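Local coordinates for broad specificity aminotransferase (Leishmania mexicana, PDB 4WB0), which acts as a broad specificity aminotransferase, probably moving amino groups between amino acids and keto acids such as 2-oxoglutarate with the help of pyridoxal 5'-phosphate, at residues R59-A64 / K259-Y264; E89-T94 / L104-T109. All coordinates share one frame; numbering follows the deposited sequence.

Interaction 1: residues R59-A64 / K259-Y264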
loop_
_atom_site.group_PDB
_atom_site.type_symbol
_atom_site.label_atom_id
_atom_site.label_comp_id
_atom_site.label_asym_id
_atom_site.label_seq_id
_atom_site.Cartn_x
_atom_site.Cartn_y
_atom_site.Cartn_z
ATOM N N ARG A 59 -3.312 -21.379 -13.733
ATOM C CA ARG A 59 -3.821 -21.372 -15.083
ATOM C C ARG A 59 -4.975 -20.432 -15.190
ATOM O O ARG A 59 -5.084 -19.752 -16.212
ATOM C CB ARG A 59 -4.277 -22.765 -15.560
ATOM C CG ARG A 59 -3.174 -23.799 -15.544
ATOM C CD ARG A 59 -3.738 -25.200 -15.824
ATOM N NE ARG A 59 -2.915 -26.225 -15.181
ATOM C CZ ARG A 59 -3.161 -26.777 -13.996
ATOM N NH1 ARG A 59 -4.238 -26.433 -13.286
ATOM N NH2 ARG A 59 -2.317 -27.688 -13.526
ATOM N N VAL A 60 -5.807 -20.328 -14.164
ATOM C CA VAL A 60 -6.937 -19.386 -14.290
ATOM C C VAL A 60 -6.463 -17.937 -14.208
ATOM O O VAL A 60 -7.075 -17.024 -14.781
ATOM C CB VAL A 60 -8.019 -19.572 -13.221
ATOM C CG1 VAL A 60 -8.710 -20.820 -13.381
ATOM C CG2 VAL A 60 -7.401 -19.500 -11.789
ATOM N N VAL A 61 -5.353 -17.697 -13.524
ATOM C CA VAL A 61 -4.840 -16.345 -13.483
ATOM C C VAL A 61 -4.257 -15.997 -14.883
ATOM O O VAL A 61 -4.424 -14.882 -15.355
ATOM C CB VAL A 61 -3.746 -16.170 -12.327
ATOM C CG1 VAL A 61 -2.918 -14.909 -12.618
ATOM C CG2 VAL A 61 -4.454 -16.048 -10.949
ATOM N N ARG A 62 -3.584 -16.928 -15.529
ATOM C CA ARG A 62 -3.138 -16.713 -16.918
ATOM C C ARG A 62 -4.326 -16.411 -17.838
ATOM O O ARG A 62 -4.221 -15.539 -18.716
ATOM C CB ARG A 62 -2.383 -17.902 -17.484
ATOM C CG ARG A 62 -0.977 -18.177 -16.899
ATOM C CD ARG A 62 -0.076 -16.975 -16.899
ATOM N NE ARG A 62 1.311 -17.400 -16.726
ATOM C CZ ARG A 62 2.282 -16.683 -16.180
ATOM N NH1 ARG A 62 2.018 -15.481 -15.673
ATOM N NH2 ARG A 62 3.525 -17.182 -16.136
ATOM N N LYS A 63 -5.453 -17.083 -17.627
ATOM C CA LYS A 63 -6.642 -16.768 -18.431
ATOM C C LYS A 63 -7.146 -15.347 -18.153
ATOM O O LYS A 63 -7.507 -14.623 -19.097
ATOM C CB LYS A 63 -7.760 -17.788 -18.164
ATOM C CG LYS A 63 -7.526 -19.094 -18.854
ATOM C CD LYS A 63 -8.676 -20.045 -18.608
ATOM C CE LYS A 63 -8.437 -21.422 -19.200
ATOM N NZ LYS A 63 -9.747 -22.131 -19.321
ATOM N N ALA A 64 -7.181 -14.965 -16.871
ATOM C CA ALA A 64 -7.676 -13.656 -16.463
ATOM C C ALA A 64 -6.782 -12.535 -16.983
ATOM O O ALA A 64 -7.289 -11.465 -17.287
ATOM C CB ALA A 64 -7.785 -13.568 -14.943
ATOM N N LYS A 259 -2.131 -16.419 -1.336
ATOM C CA LYS A 259 -1.843 -17.836 -1.354
ATOM C C LYS A 259 -2.846 -18.664 -2.166
ATOM O O LYS A 259 -2.399 -19.506 -2.949
ATOM C CB LYS A 259 -1.743 -18.390 0.090
ATOM C CG LYS A 259 -0.389 -18.055 0.814
ATOM C CD LYS A 259 -0.619 -16.964 1.829
ATOM C CE LYS A 259 0.684 -16.172 2.180
ATOM N NZ LYS A 259 1.846 -17.006 2.517
ATOM N N ASN A 260 -4.160 -18.447 -1.976
ATOM C CA ASN A 260 -5.172 -19.283 -2.627
ATOM C C ASN A 260 -5.356 -18.937 -4.109
ATOM O O ASN A 260 -5.787 -19.776 -4.876
ATOM C CB ASN A 260 -6.537 -19.224 -1.887
ATOM C CG ASN A 260 -7.074 -17.809 -1.629
ATOM O OD1 ASN A 260 -6.697 -16.817 -2.266
ATOM N ND2 ASN A 260 -7.972 -17.727 -0.658
ATOM N N MET A 261 -4.963 -17.740 -4.532
ATOM C CA MET A 261 -4.977 -17.408 -5.964
ATOM C C MET A 261 -3.561 -17.199 -6.524
ATOM O O MET A 261 -3.388 -16.974 -7.699
ATOM C CB MET A 261 -5.901 -16.173 -6.143
ATOM C CG MET A 261 -6.723 -16.176 -7.344
ATOM S SD MET A 261 -7.854 -14.724 -7.361
ATOM C CE MET A 261 -9.456 -15.392 -6.853
ATOM N N GLY A 262 -2.552 -17.261 -5.642
ATOM C CA GLY A 262 -1.188 -17.099 -6.013
ATOM C C GLY A 262 -0.816 -15.693 -6.446
ATOM O O GLY A 262 0.139 -15.510 -7.195
ATOM N N LEU A 263 -1.565 -14.725 -5.977
ATOM C CA LEU A 263 -1.358 -13.341 -6.412
ATOM C C LEU A 263 -0.420 -12.622 -5.434
ATOM O O LEU A 263 -0.650 -11.474 -5.119
ATOM C CB LEU A 263 -2.709 -12.626 -6.493
ATOM C CG LEU A 263 -3.531 -13.151 -7.669
ATOM C CD1 LEU A 263 -4.877 -12.396 -7.609
ATOM C CD2 LEU A 263 -2.775 -12.961 -8.989
ATOM N N TYR A 264 0.649 -13.297 -5.001
ATOM C CA TYR A 264 1.528 -12.736 -3.961
ATOM C C TYR A 264 2.011 -11.309 -4.310
ATOM O O TYR A 264 1.954 -10.417 -3.479
ATOM C CB TYR A 264 2.774 -13.601 -3.744
ATOM C CG TYR A 264 2.498 -15.091 -3.516
ATOM C CD1 TYR A 264 2.415 -15.974 -4.572
ATOM C CD2 TYR A 264 2.347 -15.595 -2.229
ATOM C CE1 TYR A 264 2.149 -17.366 -4.350
ATOM C CE2 TYR A 264 2.070 -16.939 -2.002
ATOM C CZ TYR A 264 1.986 -17.823 -3.064
ATOM O OH TYR A 264 1.708 -19.167 -2.827
#
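The backbone oxygen of Met261 runs nearly head-on into a methyl of Val61: the O to CG2 distance is 3.5 Å, and the angle at the oxygen, from C to CG2, is about 155°. This is a van der Waals touch that joins the start of helix 59-71 to the loop after strand 252-256. In the fold of class-I, pyridoxal-phosphate-dependent aminotransferases, the equivalent loop generally carries the cofactor lysine. One valine makes the whole bridge from the helix side, across 195 residues of sequence. With CG1 of Val61 anti to the backbone N (chi1 161°), both methyls face the loop. CG2 also lies 4.3 Å from Met261 CG, and the methionine side chain also packs on Trp320 and Ala307. Past Gly262, which has a positive phi of 69°, Leu263 comes back to the same valine. The contact is small, 114 Å² in all, but buried. Ile310 of helix 301-312 and an aromatic side chain of the other subunit also pack on Val61. Trp320 NE1 donates to Asn260 O, tying the loop to helix 314-344 as well. On the leucine side, a single methyl of Leu263 serves both branches of the valine: CD2 sits 4.0 Å from Val61 CG2 and 4.1 Å from Val61 CG1.

Interaction 2: residues E89-T94 / L104-T109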
loop_
_atom_site.group_PDB
_atom_site.type_symbol
_atom_site.label_atom_id
_atom_site.label_comp_id
_atom_site.label_asym_id
_atom_site.label_seq_id
_atom_site.Cartn_x
_atom_site.Cartn_y
_atom_site.Cartn_z
ATOM N N GLU A 89 -17.346 -9.464 -4.402
ATOM C CA GLU A 89 -17.136 -10.878 -4.605
ATOM C C GLU A 89 -16.269 -11.503 -3.495
ATOM O O GLU A 89 -16.456 -12.649 -3.113
ATOM C CB GLU A 89 -16.478 -11.102 -5.959
ATOM C CG GLU A 89 -17.414 -10.787 -7.140
ATOM C CD GLU A 89 -18.522 -11.822 -7.397
ATOM O OE1 GLU A 89 -19.324 -11.567 -8.348
ATOM O OE2 GLU A 89 -18.626 -12.873 -6.698
ATOM N N ALA A 90 -15.265 -10.780 -3.036
ATOM C CA ALA A 90 -14.354 -11.295 -2.049
ATOM C C ALA A 90 -15.037 -11.524 -0.699
ATOM O O ALA A 90 -14.807 -12.569 -0.049
ATOM C CB ALA A 90 -13.165 -10.368 -1.913
ATOM N N VAL A 91 -15.913 -10.614 -0.318
ATOM C CA VAL A 91 -16.634 -10.748 0.939
ATOM C C VAL A 91 -17.656 -11.900 0.812
ATOM O O VAL A 91 -17.908 -12.674 1.740
ATOM C CB VAL A 91 -17.318 -9.432 1.275
ATOM C CG1 VAL A 91 -18.306 -9.641 2.384
ATOM C CG2 VAL A 91 -16.281 -8.379 1.634
ATOM N N LYS A 92 -18.226 -12.018 -0.375
ATOM C CA LYS A 92 -19.143 -13.106 -0.624
ATOM C C LYS A 92 -18.453 -14.461 -0.556
ATOM O O LYS A 92 -19.067 -15.442 -0.144
ATOM C CB LYS A 92 -19.841 -12.925 -1.986
ATOM C CG LYS A 92 -21.146 -12.142 -1.844
ATOM C CD LYS A 92 -21.471 -11.243 -3.052
ATOM C CE LYS A 92 -21.681 -12.050 -4.319
ATOM N NZ LYS A 92 -22.167 -11.181 -5.447
ATOM N N MET A 93 -17.205 -14.536 -0.981
ATOM C CA MET A 93 -16.452 -15.811 -0.921
ATOM C C MET A 93 -16.277 -16.302 0.521
ATOM O O MET A 93 -16.380 -17.490 0.802
ATOM C CB MET A 93 -15.057 -15.656 -1.560
ATOM C CG MET A 93 -14.181 -16.953 -1.574
ATOM S SD MET A 93 -12.512 -16.609 -2.210
ATOM C CE MET A 93 -11.805 -15.816 -0.791
ATOM N N THR A 94 -16.042 -15.380 1.446
ATOM C CA THR A 94 -15.836 -15.832 2.843
ATOM C C THR A 94 -17.179 -15.975 3.548
ATOM O O THR A 94 -17.399 -16.992 4.187
ATOM C CB THR A 94 -14.868 -14.942 3.580
ATOM O OG1 THR A 94 -14.529 -15.509 4.900
ATOM C CG2 THR A 94 -15.370 -13.535 3.678
ATOM N N LEU A 104 -22.647 -4.700 6.012
ATOM C CA LEU A 104 -21.266 -4.649 6.427
ATOM C C LEU A 104 -20.505 -3.504 5.745
ATOM O O LEU A 104 -21.019 -2.834 4.837
ATOM C CB LEU A 104 -20.605 -6.001 6.185
ATOM C CG LEU A 104 -20.587 -6.471 4.742
ATOM C CD1 LEU A 104 -19.361 -6.088 4.111
ATOM C CD2 LEU A 104 -20.713 -8.000 4.710
ATOM N N VAL A 105 -19.320 -3.239 6.277
ATOM C CA VAL A 105 -18.388 -2.238 5.733
ATOM C C VAL A 105 -17.174 -2.974 5.205
ATOM O O VAL A 105 -16.603 -3.797 5.933
ATOM C CB VAL A 105 -17.920 -1.233 6.794
ATOM C CG1 VAL A 105 -17.107 -0.081 6.154
ATOM C CG2 VAL A 105 -19.095 -0.685 7.503
ATOM N N ALA A 106 -16.754 -2.711 3.972
ATOM C CA ALA A 106 -15.602 -3.454 3.477
ATOM C C ALA A 106 -14.811 -2.620 2.499
ATOM O O ALA A 106 -15.405 -1.843 1.761
ATOM C CB ALA A 106 -16.011 -4.742 2.839
ATOM N N VAL A 107 -13.487 -2.771 2.530
ATOM C CA VAL A 107 -12.574 -2.023 1.647
ATOM C C VAL A 107 -11.556 -2.969 1.116
ATOM O O VAL A 107 -11.261 -4.012 1.683
ATOM C CB VAL A 107 -11.815 -0.843 2.318
ATOM C CG1 VAL A 107 -12.781 0.315 2.772
ATOM C CG2 VAL A 107 -10.970 -1.267 3.490
ATOM N N GLN A 108 -10.987 -2.591 -0.010
ATOM C CA GLN A 108 -9.849 -3.308 -0.558
ATOM C C GLN A 108 -8.619 -2.864 0.224
ATOM O O GLN A 108 -8.501 -1.682 0.615
ATOM C CB GLN A 108 -9.712 -2.993 -2.035
ATOM C CG GLN A 108 -8.508 -3.691 -2.760
ATOM C CD GLN A 108 -8.343 -3.209 -4.258
ATOM O OE1 GLN A 108 -9.301 -2.794 -4.909
ATOM N NE2 GLN A 108 -7.138 -3.253 -4.751
ATOM N N THR A 109 -7.687 -3.775 0.423
ATOM C CA THR A 109 -6.444 -3.484 1.144
ATOM C C THR A 109 -5.264 -4.062 0.394
ATOM O O THR A 109 -5.453 -4.794 -0.564
ATOM C CB THR A 109 -6.468 -4.109 2.546
ATOM O OG1 THR A 109 -6.706 -5.496 2.345
ATOM C CG2 THR A 109 -7.603 -3.577 3.362
#
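Val91 drops from helix 84-95 onto two residues of strand 104-110, giving one methyl to each. Its CG1 reaches the end of Leu104, with CD2 at 3.7 Å and the second branch, CD1, at 4.1 Å from that same valine carbon. Its CG2 sits 3.8 Å from Ala106 CB. This split follows from the torsion of the valine: CG1 is anti to the backbone N (chi1 167°), which turns one methyl toward Leu104 and the other toward Ala106, two residues on and on the same face of the strand. Leu104 and Val91 run past one another in opposite directions, so the branched ends lie alongside each other. The touch is purely apolar, and only these three residues carry it; the backbones stay well apart, with 7.8 Å between Val91 CA and Ala106 CA.

Away from this knot the fit is loose. Glu89 and Lys92 leave the helix on sides that do not face the strand and are partly open to solvent, and Ala106 itself keeps some exposure. Further along the strand the gap widens: Gln108 stays clear of the helix segment, its amide held instead by Tyr83 N and Pro300 O.

The motif is a helix connected by a short loop to the strand it packs on. That strand is an edge strand, within this chain, of the large mixed sheet of the aminotransferase fold. Strand 268-274 pairs with it antiparallel, helix 281-293 packs against Val105 and Val107 on the opposite face, and helix 301-312 lies against Glu89 and Gln108.

Overall arrangement
Interaction 2 is nested in the chain inside the long loop closed by interaction 1, and their centres lie about 18 Å apart. They meet directly where Asn260 ND2 comes within 4.3 Å of Met93 CE. Gln227 ties them further: its O accepts from Asn260 ND2, while its NE2 makes a weak hydrogen bond to Met93 O. The chain leaving segment 259-264 soon enters strand 268-274, the partner of strand 104-110, and helix 301-312 packs on both contacts. Interaction 1 includes the loop that in relatives bears the cofactor lysine, a role probably filled here by Lys259, and it touches the other subunit; interaction 2 sits at the edge of the sheet, untouched by the other chain.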